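Local coordinates for protein KLLA0C04147p (Kluyveromyces lactis, PDB 5H2D) that binds ergosterol in its oxysterol-binding (ORD) domain and, as an OSBP-family protein, probably transfers sterols between membranes, at residues A[119-124]-A[356-361]; A[129-134]-A[352-357]. All coordinates share one frame; numbering follows the deposited sequence.

Interaction 1: residues A[119-124]-A[356-361]; sequences KPFNPL and RPDQRA
Phe121 and Arg356 carry a buried contact, part aromatic and part hydrogen-bonded, between the end of strand 119-121 with its following loop and the first turn of helix 357-363, in the oxysterol-binding domain. Arg356 holds the N-cap position of that helix, and its side chain, extended from CG to NE, crosses to the loop with the guanidinium between two apolar groups. Phe121 CD2 lies 3.6 Å above the centre of one guanidinium face, and Leu124 CG sits over the opposite face, nearer the rim. Because the ring and guanidinium planes are 68° apart, the ring meets the cation with its edge. The guanidinium rim does the polar work. Arg356 NH1 donates to the backbone O of Asn122 at 3.0 Å, a nearly straight bond (163°) that arrives from above the carbonyl plane. Within their own segment, Arg356 grips Asp358 side-on through NE and NH2, one to each carboxylate oxygen, with Arg356 NE 2.7 Å from Asp358 OD1. A water takes a bond from Arg356 NH2 and gives one to Asn122 O, so that carbonyl accepts two bonds. Outside the segments, Arg356 NH1 also forms a salt bridge with Glu127, which accepts from the backbone N of Leu124 as well.

Gln359 covers one face of the Phe121 ring: Gln359 CB stands 3.8 Å from the Phe121 centroid, almost straight over it, a CH-pi contact. With CG anti to the backbone N, the methylenes run along the ring and Gln359 OE1 ends beside Phe121 CB and CG, the amide tilted 30° to the ring, while NE2 bonds Gln74. Asp358 OD2 comes 3.4 Å from Phe121 CE2, at the electropositive ring rim. Arginine suits this place because its flat cation can pack against hydrocarbon on both faces while bonding around its edge; the two carboxylates probably stabilise its charge in this buried setting.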
# COMPACT_ATOMS: atom_id res chain seq x y z
N LYS A 119 9.45 -7.71 -9.88
CA LYS A 119 8.42 -6.85 -10.45
C LYS A 119 7.04 -7.44 -10.19
O LYS A 119 6.76 -8.55 -10.67
CB LYS A 119 8.66 -6.70 -11.95
CG LYS A 119 7.64 -5.88 -12.71
CD LYS A 119 8.03 -5.87 -14.19
CE LYS A 119 6.83 -5.80 -15.11
NZ LYS A 119 7.27 -5.80 -16.55
N PRO A 120 6.16 -6.76 -9.45
CA PRO A 120 4.76 -7.21 -9.36
C PRO A 120 4.06 -7.06 -10.70
O PRO A 120 4.54 -6.35 -11.60
CB PRO A 120 4.13 -6.27 -8.33
CG PRO A 120 5.30 -5.58 -7.63
CD PRO A 120 6.38 -5.50 -8.72
N PHE A 121 2.90 -7.69 -10.82
CA PHE A 121 2.15 -7.57 -12.06
C PHE A 121 1.70 -6.13 -12.29
O PHE A 121 1.25 -5.43 -11.37
CB PHE A 121 0.93 -8.50 -12.07
CG PHE A 121 1.25 -9.89 -12.55
CD1 PHE A 121 1.93 -10.78 -11.74
CD2 PHE A 121 0.86 -10.29 -13.82
CE1 PHE A 121 2.23 -12.07 -12.19
CE2 PHE A 121 1.16 -11.58 -14.28
CZ PHE A 121 1.85 -12.46 -13.47
N ASN A 122 1.80 -5.70 -13.54
CA ASN A 122 1.26 -4.43 -13.97
C ASN A 122 -0.24 -4.63 -14.17
O ASN A 122 -0.64 -5.39 -15.06
CB ASN A 122 1.97 -4.00 -15.25
CG ASN A 122 1.64 -2.58 -15.68
OD1 ASN A 122 1.12 -1.79 -14.90
ND2 ASN A 122 1.95 -2.25 -16.93
N PRO A 123 -1.11 -4.01 -13.36
CA PRO A 123 -2.54 -4.33 -13.44
C PRO A 123 -3.11 -3.92 -14.79
O PRO A 123 -2.70 -2.92 -15.39
CB PRO A 123 -3.16 -3.51 -12.30
CG PRO A 123 -2.00 -3.20 -11.37
CD PRO A 123 -0.83 -3.00 -12.32
N LEU A 124 -4.06 -4.73 -15.27
CA LEU A 124 -4.75 -4.35 -16.50
C LEU A 124 -5.61 -3.12 -16.25
O LEU A 124 -6.06 -2.86 -15.13
CB LEU A 124 -5.62 -5.51 -17.00
CG LEU A 124 -4.89 -6.82 -17.26
CD1 LEU A 124 -5.87 -7.87 -17.75
CD2 LEU A 124 -3.76 -6.66 -18.27
N ARG A 356 -7.30 -13.13 -11.98
CA ARG A 356 -6.37 -12.87 -13.08
C ARG A 356 -5.57 -14.13 -13.39
O ARG A 356 -4.84 -14.63 -12.52
CB ARG A 356 -5.46 -11.70 -12.74
CG ARG A 356 -4.64 -11.33 -13.93
CD ARG A 356 -3.75 -10.12 -13.73
NE ARG A 356 -2.87 -10.06 -14.89
CZ ARG A 356 -2.21 -8.98 -15.30
NH1 ARG A 356 -2.34 -7.83 -14.66
NH2 ARG A 356 -1.43 -9.08 -16.37
N PRO A 357 -5.66 -14.68 -14.61
CA PRO A 357 -5.19 -16.05 -14.85
C PRO A 357 -3.69 -16.20 -15.02
O PRO A 357 -3.14 -17.26 -14.67
CB PRO A 357 -5.93 -16.46 -16.14
CG PRO A 357 -6.22 -15.18 -16.83
CD PRO A 357 -6.50 -14.18 -15.71
N ASP A 358 -3.00 -15.20 -15.59
CA ASP A 358 -1.55 -15.31 -15.67
C ASP A 358 -0.92 -15.20 -14.29
O ASP A 358 -0.01 -15.97 -13.94
CB ASP A 358 -0.95 -14.26 -16.63
CG ASP A 358 -1.46 -12.84 -16.41
OD1 ASP A 358 -2.48 -12.63 -15.72
OD2 ASP A 358 -0.83 -11.93 -16.99
N GLN A 359 -1.41 -14.27 -13.48
CA GLN A 359 -0.91 -14.15 -12.12
C GLN A 359 -1.22 -15.40 -11.30
O GLN A 359 -0.39 -15.82 -10.48
CB GLN A 359 -1.51 -12.90 -11.47
CG GLN A 359 -0.95 -12.62 -10.10
CD GLN A 359 -1.49 -11.34 -9.52
OE1 GLN A 359 -1.73 -10.37 -10.23
NE2 GLN A 359 -1.70 -11.34 -8.21
N ARG A 360 -2.40 -16.00 -11.49
CA ARG A 360 -2.72 -17.23 -10.77
C ARG A 360 -1.77 -18.36 -11.16
O ARG A 360 -1.28 -19.10 -10.30
CB ARG A 360 -4.17 -17.64 -11.04
CG ARG A 360 -4.56 -19.01 -10.46
CD ARG A 360 -4.58 -19.00 -8.93
NE ARG A 360 -5.40 -17.89 -8.45
CZ ARG A 360 -5.17 -17.24 -7.32
NH1 ARG A 360 -4.17 -17.59 -6.52
NH2 ARG A 360 -5.94 -16.21 -6.99
N ALA A 361 -1.53 -18.52 -12.46
CA ALA A 361 -0.59 -19.55 -12.91
C ALA A 361 0.78 -19.34 -12.29
O ALA A 361 1.41 -20.30 -11.82
CB ALA A 361 -0.49 -19.54 -14.44
O HOH W 1 0.36 -7.02 -17.24

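Interaction 2: residues A[129-134]-A[352-357]; sequences FEYSRP and DTRLRP
One face of the Arg354 guanidinium is covered by Phe129, whose CE1 lies 3.2 Å above the plane and toward the rim, the ring and guanidinium planes being 26° apart. At the guanidinium edge is the backbone O of Glu130, held end-on by Arg354 NH1 and NH2, each 2.9 Å from Glu130 O. This fork is possible because arginine offers two N-H groups in one plane, and the oxygen lies within 6° of that plane. Arg354 NH2 also faces the edge of the Tyr131 ring, 3.8 Å from Tyr131 CD1.

Asp352 steadies the arginine from its own segment. Its OD2 accepts from the backbone N of Arg354, closing an Asx turn at the start of 3-10 segment 353-355, and from Arg354 NH1 in a salt bridge; the two donors come from opposite faces of the carboxylate plane. Asp352 OD1 accepts from Glu130 N at 3.1 Å. A carboxylate suits the place because its two oxygens can accept three N-H bonds, two on OD2 and one on OD1. The Glu130 carboxylate turns to Tyr419, Arg423 and Tyr25, while Thr353 OG1 bonds Glu127. Both backbone polar groups of Glu130 are thus met by side chains of a charged pair, joining strand 128-133 to the loop before helix 357-363.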
# COMPACT_ATOMS: atom_id res chain seq x y z
N PHE A 129 -9.23 -4.68 -7.16
CA PHE A 129 -8.90 -5.60 -6.09
C PHE A 129 -9.61 -5.14 -4.83
O PHE A 129 -9.51 -3.98 -4.44
CB PHE A 129 -7.37 -5.71 -5.87
CG PHE A 129 -6.99 -6.56 -4.66
CD1 PHE A 129 -7.24 -7.92 -4.66
CD2 PHE A 129 -6.40 -5.99 -3.54
CE1 PHE A 129 -6.92 -8.70 -3.55
CE2 PHE A 129 -6.07 -6.77 -2.43
CZ PHE A 129 -6.34 -8.12 -2.45
N GLU A 130 -10.34 -6.06 -4.20
CA GLU A 130 -11.00 -5.79 -2.94
C GLU A 130 -10.39 -6.65 -1.85
O GLU A 130 -9.88 -7.74 -2.11
CB GLU A 130 -12.50 -6.08 -3.02
CG GLU A 130 -12.79 -7.52 -3.39
CD GLU A 130 -14.22 -7.93 -3.02
OE1 GLU A 130 -14.37 -8.55 -1.94
OE2 GLU A 130 -15.15 -7.60 -3.79
N TYR A 131 -10.44 -6.14 -0.61
CA TYR A 131 -9.94 -6.90 0.53
C TYR A 131 -10.58 -6.33 1.79
O TYR A 131 -10.34 -5.17 2.14
CB TYR A 131 -8.41 -6.83 0.60
CG TYR A 131 -7.72 -7.60 1.70
CD1 TYR A 131 -7.46 -8.96 1.56
CD2 TYR A 131 -7.26 -6.95 2.85
CE1 TYR A 131 -6.79 -9.67 2.55
CE2 TYR A 131 -6.58 -7.65 3.84
CZ TYR A 131 -6.35 -9.00 3.69
OH TYR A 131 -5.67 -9.68 4.66
N SER A 132 -11.41 -7.14 2.45
CA SER A 132 -12.02 -6.72 3.70
C SER A 132 -11.54 -7.62 4.82
O SER A 132 -11.23 -8.80 4.61
CB SER A 132 -13.54 -6.75 3.61
OG SER A 132 -14.00 -5.84 2.62
N ARG A 133 -11.47 -7.06 6.03
CA ARG A 133 -11.03 -7.80 7.20
C ARG A 133 -12.11 -7.67 8.27
O ARG A 133 -12.14 -6.69 9.02
CB ARG A 133 -9.67 -7.30 7.69
CG ARG A 133 -8.50 -7.75 6.81
CD ARG A 133 -8.22 -9.23 6.93
NE ARG A 133 -7.72 -9.55 8.26
CZ ARG A 133 -6.45 -9.66 8.60
NH1 ARG A 133 -5.49 -9.52 7.68
NH2 ARG A 133 -6.11 -9.93 9.85
N PRO A 134 -13.03 -8.64 8.34
CA PRO A 134 -14.07 -8.58 9.38
C PRO A 134 -13.49 -8.43 10.77
O PRO A 134 -14.07 -7.73 11.61
CB PRO A 134 -14.81 -9.91 9.20
CG PRO A 134 -14.53 -10.34 7.79
CD PRO A 134 -13.15 -9.83 7.48
N ASP A 352 -11.63 -8.72 -10.57
CA ASP A 352 -10.80 -8.82 -9.38
C ASP A 352 -9.51 -9.57 -9.66
O ASP A 352 -9.50 -10.59 -10.35
CB ASP A 352 -11.55 -9.50 -8.23
CG ASP A 352 -10.79 -9.39 -6.91
OD1 ASP A 352 -10.91 -8.34 -6.24
OD2 ASP A 352 -10.05 -10.34 -6.55
N THR A 353 -8.40 -9.06 -9.09
CA THR A 353 -7.08 -9.65 -9.27
C THR A 353 -7.03 -11.14 -8.95
O THR A 353 -6.27 -11.88 -9.58
CB THR A 353 -6.06 -8.90 -8.41
OG1 THR A 353 -6.07 -7.51 -8.78
CG2 THR A 353 -4.63 -9.49 -8.58
N ARG A 354 -7.82 -11.61 -7.97
CA ARG A 354 -7.80 -13.04 -7.65
C ARG A 354 -8.17 -13.89 -8.86
O ARG A 354 -7.77 -15.05 -8.94
CB ARG A 354 -8.76 -13.34 -6.50
CG ARG A 354 -8.31 -12.77 -5.18
CD ARG A 354 -9.44 -12.90 -4.19
NE ARG A 354 -9.15 -12.24 -2.92
CZ ARG A 354 -9.43 -10.97 -2.67
NH1 ARG A 354 -9.98 -10.22 -3.62
NH2 ARG A 354 -9.19 -10.46 -1.48
N LEU A 355 -8.91 -13.33 -9.81
CA LEU A 355 -9.33 -14.06 -11.00
C LEU A 355 -8.37 -13.90 -12.16
O LEU A 355 -8.61 -14.47 -13.23
CB LEU A 355 -10.72 -13.61 -11.44
CG LEU A 355 -11.77 -13.70 -10.35
CD1 LEU A 355 -13.12 -13.15 -10.80
CD2 LEU A 355 -11.91 -15.15 -9.88
N ARG A 356 -7.30 -13.13 -11.98
CA ARG A 356 -6.37 -12.87 -13.08
C ARG A 356 -5.57 -14.13 -13.39
O ARG A 356 -4.84 -14.63 -12.52
CB ARG A 356 -5.46 -11.70 -12.74
CG ARG A 356 -4.64 -11.33 -13.93
CD ARG A 356 -3.75 -10.12 -13.73
NE ARG A 356 -2.87 -10.06 -14.89
CZ ARG A 356 -2.21 -8.98 -15.30
NH1 ARG A 356 -2.34 -7.83 -14.66
NH2 ARG A 356 -1.43 -9.08 -16.37
N PRO A 357 -5.66 -14.68 -14.61
CA PRO A 357 -5.19 -16.05 -14.85
C PRO A 357 -3.69 -16.20 -15.02
O PRO A 357 -3.14 -17.26 -14.67
CB PRO A 357 -5.93 -16.46 -16.14
CG PRO A 357 -6.22 -15.18 -16.83
CD PRO A 357 -6.50 -14.18 -15.71

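Interactions 1 and 2 have centres 12 Å apart and share Arg356 and Pro357, so one continuous run, 352-361, is fastened to two successive parts of the chain, 119-124 and 129-134. Arg360 NH2 lies 2.9 Å from Arg354 O, probably a hydrogen bond between the two, and Gln359 OE1 packs 3.5 Å from Thr353 CG2. Glu127, between the two strands, serves both contacts by bonding Arg356 and Thr353. Interaction 1 is closer to the sterol: the side chain of Pro123 is about 9 Å from the ergosterol, against about 12 Å for that of Phe129 in interaction 2. Lys119, a pocket residue, and Pro120, which touches the ligand, belong to segment 119-124 but not to the contact.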